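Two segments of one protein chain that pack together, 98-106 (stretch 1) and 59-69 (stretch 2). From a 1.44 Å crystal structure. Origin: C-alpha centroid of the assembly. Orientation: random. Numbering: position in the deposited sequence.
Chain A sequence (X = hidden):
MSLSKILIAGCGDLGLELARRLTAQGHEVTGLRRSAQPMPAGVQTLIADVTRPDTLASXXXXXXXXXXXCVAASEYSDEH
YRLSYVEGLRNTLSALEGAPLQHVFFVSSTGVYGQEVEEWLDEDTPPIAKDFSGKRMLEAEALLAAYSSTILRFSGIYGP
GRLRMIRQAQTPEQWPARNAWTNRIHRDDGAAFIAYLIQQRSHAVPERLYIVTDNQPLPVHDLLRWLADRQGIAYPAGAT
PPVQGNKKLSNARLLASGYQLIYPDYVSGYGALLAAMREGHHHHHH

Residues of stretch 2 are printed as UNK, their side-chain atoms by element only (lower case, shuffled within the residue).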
ATOM      1  N   GLY A  98       6.732  22.894  12.795  1.00 18.69           N
ATOM      2  CA  GLY A  98       7.550  23.942  12.196  1.00 16.99           C
ATOM      3  C   GLY A  98       7.658  23.793  10.685  1.00 15.95           C
ATOM      4  O   GLY A  98       7.976  24.764  10.006  1.00 14.43           O
ATOM      5  N   ALA A  99       7.473  22.578  10.161  1.00 16.03           N
ATOM      6  CA  ALA A  99       7.520  22.370   8.708  1.00 15.34           C
ATOM      7  C   ALA A  99       6.266  22.969   8.083  1.00 15.10           C
ATOM      8  O   ALA A  99       5.217  23.059   8.727  1.00 15.40           O
ATOM      9  CB  ALA A  99       7.567  20.862   8.393  1.00 15.66           C
ATOM     10  N   PRO A 100       6.337  23.348   6.808  1.00 14.68           N
ATOM     11  CA  PRO A 100       5.242  23.946   6.065  1.00 15.47           C
ATOM     12  C   PRO A 100       4.344  22.836   5.520  1.00 16.46           C
ATOM     13  O   PRO A 100       4.037  22.793   4.334  1.00 16.88           O
ATOM     14  CB  PRO A 100       5.974  24.685   4.961  1.00 14.29           C
ATOM     15  CG  PRO A 100       7.127  23.790   4.658  1.00 14.57           C
ATOM     16  CD  PRO A 100       7.565  23.262   6.020  1.00 14.85           C
ATOM     17  N   LEU A 101       3.930  21.952   6.414  1.00 16.02           N
ATOM     18  CA  LEU A 101       3.211  20.755   6.012  1.00 17.20           C
ATOM     19  C   LEU A 101       1.800  21.077   5.521  1.00 17.69           C
ATOM     20  O   LEU A 101       1.002  21.698   6.237  1.00 19.84           O
ATOM     21  CB  LEU A 101       3.185  19.809   7.220  1.00 18.97           C
ATOM     22  CG  LEU A 101       2.674  18.384   7.012  1.00 19.97           C
ATOM     23  CD1 LEU A 101       3.604  17.703   6.035  1.00 22.65           C
ATOM     24  CD2 LEU A 101       2.686  17.635   8.359  1.00 20.39           C
ATOM     25  N   GLN A 102       1.497  20.654   4.297  1.00 16.68           N
ATOM     26  CA  GLN A 102       0.201  20.923   3.668  1.00 18.04           C
ATOM     27  C   GLN A 102      -0.681  19.684   3.573  1.00 17.15           C
ATOM     28  O   GLN A 102      -1.896  19.799   3.445  1.00 17.96           O
ATOM     29  CB  GLN A 102       0.409  21.470   2.261  1.00 19.82           C
ATOM     30  CG  GLN A 102       1.057  22.854   2.242  1.00 25.09           C
ATOM     31  CD  GLN A 102       1.458  23.279   0.843  1.00 32.12           C
ATOM     32  OE1 GLN A 102       1.863  22.448   0.014  1.00 36.24           O
ATOM     33  NE2 GLN A 102       1.398  24.584   0.585  1.00 35.95           N
ATOM     34  N   HIS A 103      -0.092  18.498   3.585  1.00 15.23           N
ATOM     35  CA  HIS A 103      -0.886  17.294   3.442  1.00 14.90           C
ATOM     36  C   HIS A 103      -0.121  16.107   3.953  1.00 13.04           C
ATOM     37  O   HIS A 103       1.091  16.012   3.802  1.00 13.87           O
ATOM     38  CB  HIS A 103      -1.281  17.035   1.976  1.00 14.83           C
ATOM     39  CG  HIS A 103      -2.610  16.348   1.838  1.00 15.75           C
ATOM     40  ND1 HIS A 103      -3.808  16.978   2.079  1.00 16.78           N
ATOM     41  CD2 HIS A 103      -2.917  15.056   1.573  1.00 14.60           C
ATOM     42  CE1 HIS A 103      -4.802  16.128   1.891  1.00 17.01           C
ATOM     43  NE2 HIS A 103      -4.287  14.952   1.589  1.00 14.10           N
ATOM     44  N   VAL A 104      -0.863  15.184   4.567  1.00 13.26           N
ATOM     45  CA  VAL A 104      -0.327  13.888   4.961  1.00 13.45           C
ATOM     46  C   VAL A 104      -1.020  12.775   4.180  1.00 12.77           C
ATOM     47  O   VAL A 104      -2.236  12.674   4.200  1.00 13.59           O
ATOM     48  CB  VAL A 104      -0.541  13.631   6.440  1.00 13.93           C
ATOM     49  CG1 VAL A 104      -0.007  12.251   6.807  1.00 14.67           C
ATOM     50  CG2 VAL A 104       0.138  14.695   7.265  1.00 16.46           C
ATOM     51  N   PHE A 105      -0.259  11.950   3.464  1.00 12.10           N
ATOM     52  CA  PHE A 105      -0.785  10.723   2.855  1.00 13.38           C
ATOM     53  C   PHE A 105      -0.391   9.567   3.744  1.00 13.99           C
ATOM     54  O   PHE A 105       0.812   9.356   4.005  1.00 16.52           O
ATOM     55  CB  PHE A 105      -0.241  10.523   1.437  1.00 13.42           C
ATOM     56  CG  PHE A 105      -0.708  11.548   0.455  1.00 12.93           C
ATOM     57  CD1 PHE A 105      -1.930  11.388  -0.179  1.00 13.66           C
ATOM     58  CD2 PHE A 105       0.026  12.715   0.194  1.00 12.77           C
ATOM     59  CE1 PHE A 105      -2.382  12.315  -1.087  1.00 13.33           C
ATOM     60  CE2 PHE A 105      -0.442  13.658  -0.728  1.00 14.65           C
ATOM     61  CZ  PHE A 105      -1.637  13.469  -1.361  1.00 14.10           C
ATOM     62  N   PHE A 106      -1.386   8.818   4.245  1.00 13.26           N
ATOM     63  CA  PHE A 106      -1.088   7.759   5.177  1.00 14.57           C
ATOM     64  C   PHE A 106      -1.454   6.433   4.539  1.00 13.45           C
ATOM     65  O   PHE A 106      -2.626   6.247   4.143  1.00 14.03           O
ATOM     66  CB  PHE A 106      -1.894   8.005   6.459  1.00 15.94           C
ATOM     67  CG  PHE A 106      -1.772   6.915   7.479  1.00 17.80           C
ATOM     68  CD1 PHE A 106      -0.667   6.841   8.317  1.00 20.93           C
ATOM     69  CD2 PHE A 106      -2.772   5.962   7.602  1.00 17.52           C
ATOM     70  CE1 PHE A 106      -0.538   5.801   9.267  1.00 22.58           C
ATOM     71  CE2 PHE A 106      -2.668   4.930   8.546  1.00 20.09           C
ATOM     72  CZ  PHE A 106      -1.560   4.843   9.369  1.00 21.25           C
ATOM     73  N   UNK A  59      14.427  16.072  11.240  1.00 16.75           N
ATOM     74  CA  UNK A  59      13.545  16.002  10.058  1.00 16.58           C
ATOM     75  C   UNK A  59      12.839  17.323   9.733  1.00 15.61           C
ATOM     76  O   UNK A  59      12.537  17.584   8.561  1.00 15.26           O
ATOM     77  c   UNK A  59      13.263  13.475  10.183  1.00 19.65           C
ATOM     78  c   UNK A  59      10.376  13.848  11.025  1.00 16.55           C
ATOM     79  c   UNK A  59      11.426  14.962  11.133  1.00 16.02           C
ATOM     80  c   UNK A  59      12.526  14.818  10.067  1.00 17.62           C
ATOM     81  N   UNK A  60      12.557  18.162  10.726  1.00 15.68           N
ATOM     82  CA  UNK A  60      11.907  19.435  10.435  1.00 15.54           C
ATOM     83  C   UNK A  60      12.775  20.315   9.554  1.00 14.92           C
ATOM     84  O   UNK A  60      12.241  21.187   8.836  1.00 13.94           O
ATOM     85  c   UNK A  60      12.686  20.843  12.407  1.00 16.92           C
ATOM     86  c   UNK A  60      10.361  21.138  11.480  1.00 18.80           C
ATOM     87  c   UNK A  60      11.492  20.153  11.730  1.00 15.28           C
ATOM     88  N   UNK A  61      14.089  20.086   9.558  1.00 14.30           N
ATOM     89  CA  UNK A  61      14.945  20.882   8.658  1.00 13.65           C
ATOM     90  C   UNK A  61      14.712  20.574   7.187  1.00 14.60           C
ATOM     91  O   UNK A  61      15.082  21.371   6.304  1.00 17.05           O
ATOM     92  c   UNK A  61      16.832  21.447  10.209  1.00 16.99           C
ATOM     93  c   UNK A  61      16.347  22.565  10.808  1.00 15.57           C
ATOM     94  n   UNK A  61      17.124  22.799  11.913  1.00 22.18           N
ATOM     95  c   UNK A  61      18.050  21.854  11.994  1.00 23.89           C
ATOM     96  n   UNK A  61      17.892  21.021  10.974  1.00 21.96           N
ATOM     97  c   UNK A  61      16.399  20.708   8.992  1.00 14.22           C
ATOM     98  N   UNK A  62      14.108  19.433   6.897  1.00 14.45           N
ATOM     99  CA  UNK A  62      13.744  19.120   5.521  1.00 13.84           C
ATOM    100  C   UNK A  62      12.596  19.978   5.008  1.00 14.32           C
ATOM    101  O   UNK A  62      12.363  20.076   3.804  1.00 15.87           O
ATOM    102  c   UNK A  62      14.432  16.638   5.707  1.00 15.75           C
ATOM    103  c   UNK A  62      15.485  16.677   4.621  1.00 18.07           C
ATOM    104  c   UNK A  62      13.797  15.239   5.845  1.00 16.22           C
ATOM    105  c   UNK A  62      13.332  17.648   5.395  1.00 14.42           C
ATOM    106  N   UNK A  63      11.870  20.588   5.921  1.00 13.09           N
ATOM    107  CA  UNK A  63      10.725  21.431   5.589  1.00 14.20           C
ATOM    108  C   UNK A  63       9.813  20.846   4.494  1.00 14.05           C
ATOM    109  O   UNK A  63       9.528  21.500   3.501  1.00 14.63           O
ATOM    110  n   UNK A  63      10.841  25.695   6.001  1.00 12.71           N
ATOM    111  n   UNK A  63       8.741  26.412   6.545  1.00 14.71           N
ATOM    112  n   UNK A  63      10.056  25.518   8.174  1.00 15.37           N
ATOM    113  c   UNK A  63      11.888  23.510   6.406  1.00 14.17           C
ATOM    114  c   UNK A  63      11.217  22.844   5.208  1.00 14.79           C
ATOM    115  c   UNK A  63       9.886  25.852   6.907  1.00 14.85           C
ATOM    116  c   UNK A  63      12.119  25.015   6.232  1.00 14.17           C
ATOM    117  N   UNK A  64       9.332  19.615   4.700  1.00 13.45           N
ATOM    118  CA  UNK A  64       8.477  19.071   3.640  1.00 13.68           C
ATOM    119  C   UNK A  64       7.115  19.785   3.599  1.00 13.68           C
ATOM    120  O   UNK A  64       6.593  20.195   4.642  1.00 14.22           O
ATOM    121  c   UNK A  64       8.331  17.711   5.613  1.00 14.16           C
ATOM    122  c   UNK A  64       9.504  18.651   5.813  1.00 13.90           C
ATOM    123  c   UNK A  64       8.273  17.617   4.096  1.00 14.39           C
ATOM    124  N   UNK A  65       6.533  19.898   2.405  1.00 14.15           N
ATOM    125  CA  UNK A  65       5.136  20.285   2.280  1.00 15.16           C
ATOM    126  C   UNK A  65       4.236  19.059   2.340  1.00 13.58           C
ATOM    127  O   UNK A  65       3.059  19.190   2.662  1.00 14.47           O
ATOM    128  c   UNK A  65       4.919  20.991   0.952  1.00 15.84           C
ATOM    129  o   UNK A  65       7.200  22.163  -0.424  1.00 29.80           O
ATOM    130  c   UNK A  65       5.288  22.483   1.035  1.00 21.41           C
ATOM    131  c   UNK A  65       6.648  22.858   0.471  1.00 28.33           C
ATOM    132  o   UNK A  65       7.148  23.930   0.899  1.00 30.25           O
ATOM    133  N   UNK A  66       4.778  17.880   2.007  1.00 13.71           N
ATOM    134  CA  UNK A  66       3.982  16.666   1.981  1.00 12.82           C
ATOM    135  C   UNK A  66       4.693  15.573   2.773  1.00 12.30           C
ATOM    136  O   UNK A  66       5.907  15.360   2.601  1.00 13.09           O
ATOM    137  c   UNK A  66       1.659  17.504  -0.077  1.00 21.55           C
ATOM    138  c   UNK A  66       2.978  14.840   0.486  1.00 15.14           C
ATOM    139  c   UNK A  66       3.109  17.220  -0.353  1.00 16.57           C
ATOM    140  c   UNK A  66       3.757  16.165   0.529  1.00 13.19           C
ATOM    141  N   UNK A  67       3.954  14.914   3.681  1.00 12.67           N
ATOM    142  CA  UNK A  67       4.432  13.690   4.316  1.00 12.98           C
ATOM    143  C   UNK A  67       3.713  12.496   3.730  1.00 13.07           C
ATOM    144  O   UNK A  67       2.487  12.514   3.687  1.00 13.05           O
ATOM    145  c   UNK A  67       5.907  12.051   6.572  1.00 16.87           C
ATOM    146  c   UNK A  67       3.952  12.650   8.048  1.00 14.97           C
ATOM    147  c   UNK A  67       4.439  12.458   6.600  1.00 14.03           C
ATOM    148  c   UNK A  67       4.165  13.749   5.813  1.00 13.65           C
ATOM    149  N   UNK A  68       4.463  11.484   3.268  1.00 12.94           N
ATOM    150  CA  UNK A  68       3.856  10.195   2.942  1.00 12.45           C
ATOM    151  C   UNK A  68       4.336   9.224   4.009  1.00 12.16           C
ATOM    152  O   UNK A  68       5.542   8.999   4.126  1.00 14.04           O
ATOM    153  c   UNK A  68       3.943  10.716   0.487  1.00 13.23           C
ATOM    154  c   UNK A  68       3.577   8.376   1.242  1.00 13.70           C
ATOM    155  c   UNK A  68       4.284   9.683   1.536  1.00 11.89           C
ATOM    156  N   UNK A  69       3.408   8.687   4.792  1.00 14.22           N
ATOM    157  CA  UNK A  69       3.784   7.840   5.900  1.00 16.06           C
ATOM    158  C   UNK A  69       3.435   6.402   5.558  1.00 16.78           C
ATOM    159  O   UNK A  69       2.262   6.072   5.436  1.00 16.27           O
ATOM    160  c   UNK A  69       4.575   6.566  10.748  1.00 25.27           C
ATOM    161  c   UNK A  69       5.139   7.732  10.263  1.00 23.53           C
ATOM    162  c   UNK A  69       3.041   6.520   8.935  1.00 22.67           C
ATOM    163  c   UNK A  69       3.585   7.701   8.435  1.00 19.47           C
ATOM    164  c   UNK A  69       4.636   8.292   9.115  1.00 19.95           C
ATOM    165  o   UNK A  69       5.068   5.996  11.891  1.00 27.40           O
ATOM    166  c   UNK A  69       3.055   8.308   7.163  1.00 16.89           C
ATOM    167  c   UNK A  69       3.520   5.961  10.103  1.00 25.72           C
TER

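Position 59 has four side-chain carbons, forked at the first, with one arm two carbons long. None touches stretch 1. The branching identifies Ile59.

Position 60 has three carbons, one carrying the other two. One of the outer carbons lies 3.5 Å from Ala99 N and 4.2 Å from Ala99 CB. This is Val60, and that carbon is CG2. An ideal CB on Gly98 would sit tightly against the same methyl, and the backbone angles of Gly98 by themselves call for glycine.

Position 61 has one carbon and then a five-membered ring of three carbons and two nitrogens. Its CA-to-CB bond points away from stretch 1, and the side chain makes no contact. It is His61.

Position 62 has four carbons, forked at the second. They make no contact with stretch 1. It is Leu62. Its N bonds back to Ile59 O at 2.9 Å.

Position 63 has three carbons, a nitrogen, and a carbon carrying two more nitrogens. One end nitrogen donates a hydrogen bond to Gly98 O at 2.9 Å, with the acceptor near the plane of the end group. Pro100 CD covers one face of the group, 3.4 Å from the other end nitrogen. That guanidinium means Arg63; the donor is NH2 and the other nitrogen NH1.

Position 64 has three carbons that close a ring onto the backbone N. The ring carbon bonded to that N is 3.9 Å from Ala99 CB. The carbonyl O is buried by the contact and has no partner in the model. It is Pro64.

Position 65 has three carbons, the third carrying two oxygens. One oxygen approaches Pro100 CG at 3.8 Å, and CB lies 3.5 Å from Gln102 OE1. The backbone O accepts from Gln102 N at 2.7 Å and, weakly, from His103 N at 3.4 Å. It is Glu65. Its OE1 is hydrogen-bonded elsewhere in the structure.

Position 66 has four carbons, forked at the first, with one longer arm. The end of the long arm is 3.6 Å from His103 CB. The short arm meets the edge of the Phe105 ring, 3.6 Å from CD2. It is Ile66.

Position 67 has four carbons, forked at the second. CB lies 4.0 Å from Leu101 CD1, and one end carbon lies 4.2 Å from Val104 CG1. It is Leu67.

Position 68 has three carbons, one carrying two. One outer carbon is 4.3 Å from Phe105 CB. It is Val68.

Position 69 has one carbon and a six-carbon ring bearing an oxygen. A ring carbon is 3.7 Å from Phe106 CE1. The rings meet rim to rim, with planes at 13°. It is Tyr69.

The contact is a parallel strand pairing, extended by a loop contact at its start. Leu67 N donates to His103 O at 3.1 Å, Phe105 N to Leu67 O at 2.8 Å, and Tyr69 N to Phe105 O at 2.8 Å. Leu67 thus bonds through both N and O, to residues before and after Val104, as parallel register requires. Side chains alternate between faces: His103, Ile66, Phe105 and Val68 share one; Val104, Leu67, Phe106 and Tyr69 share the other. In the loops, the Arg63 bond and the Glu65 carbonyl hold the segments together.

Stretch 2 (59-69) IVHLRPEILVY
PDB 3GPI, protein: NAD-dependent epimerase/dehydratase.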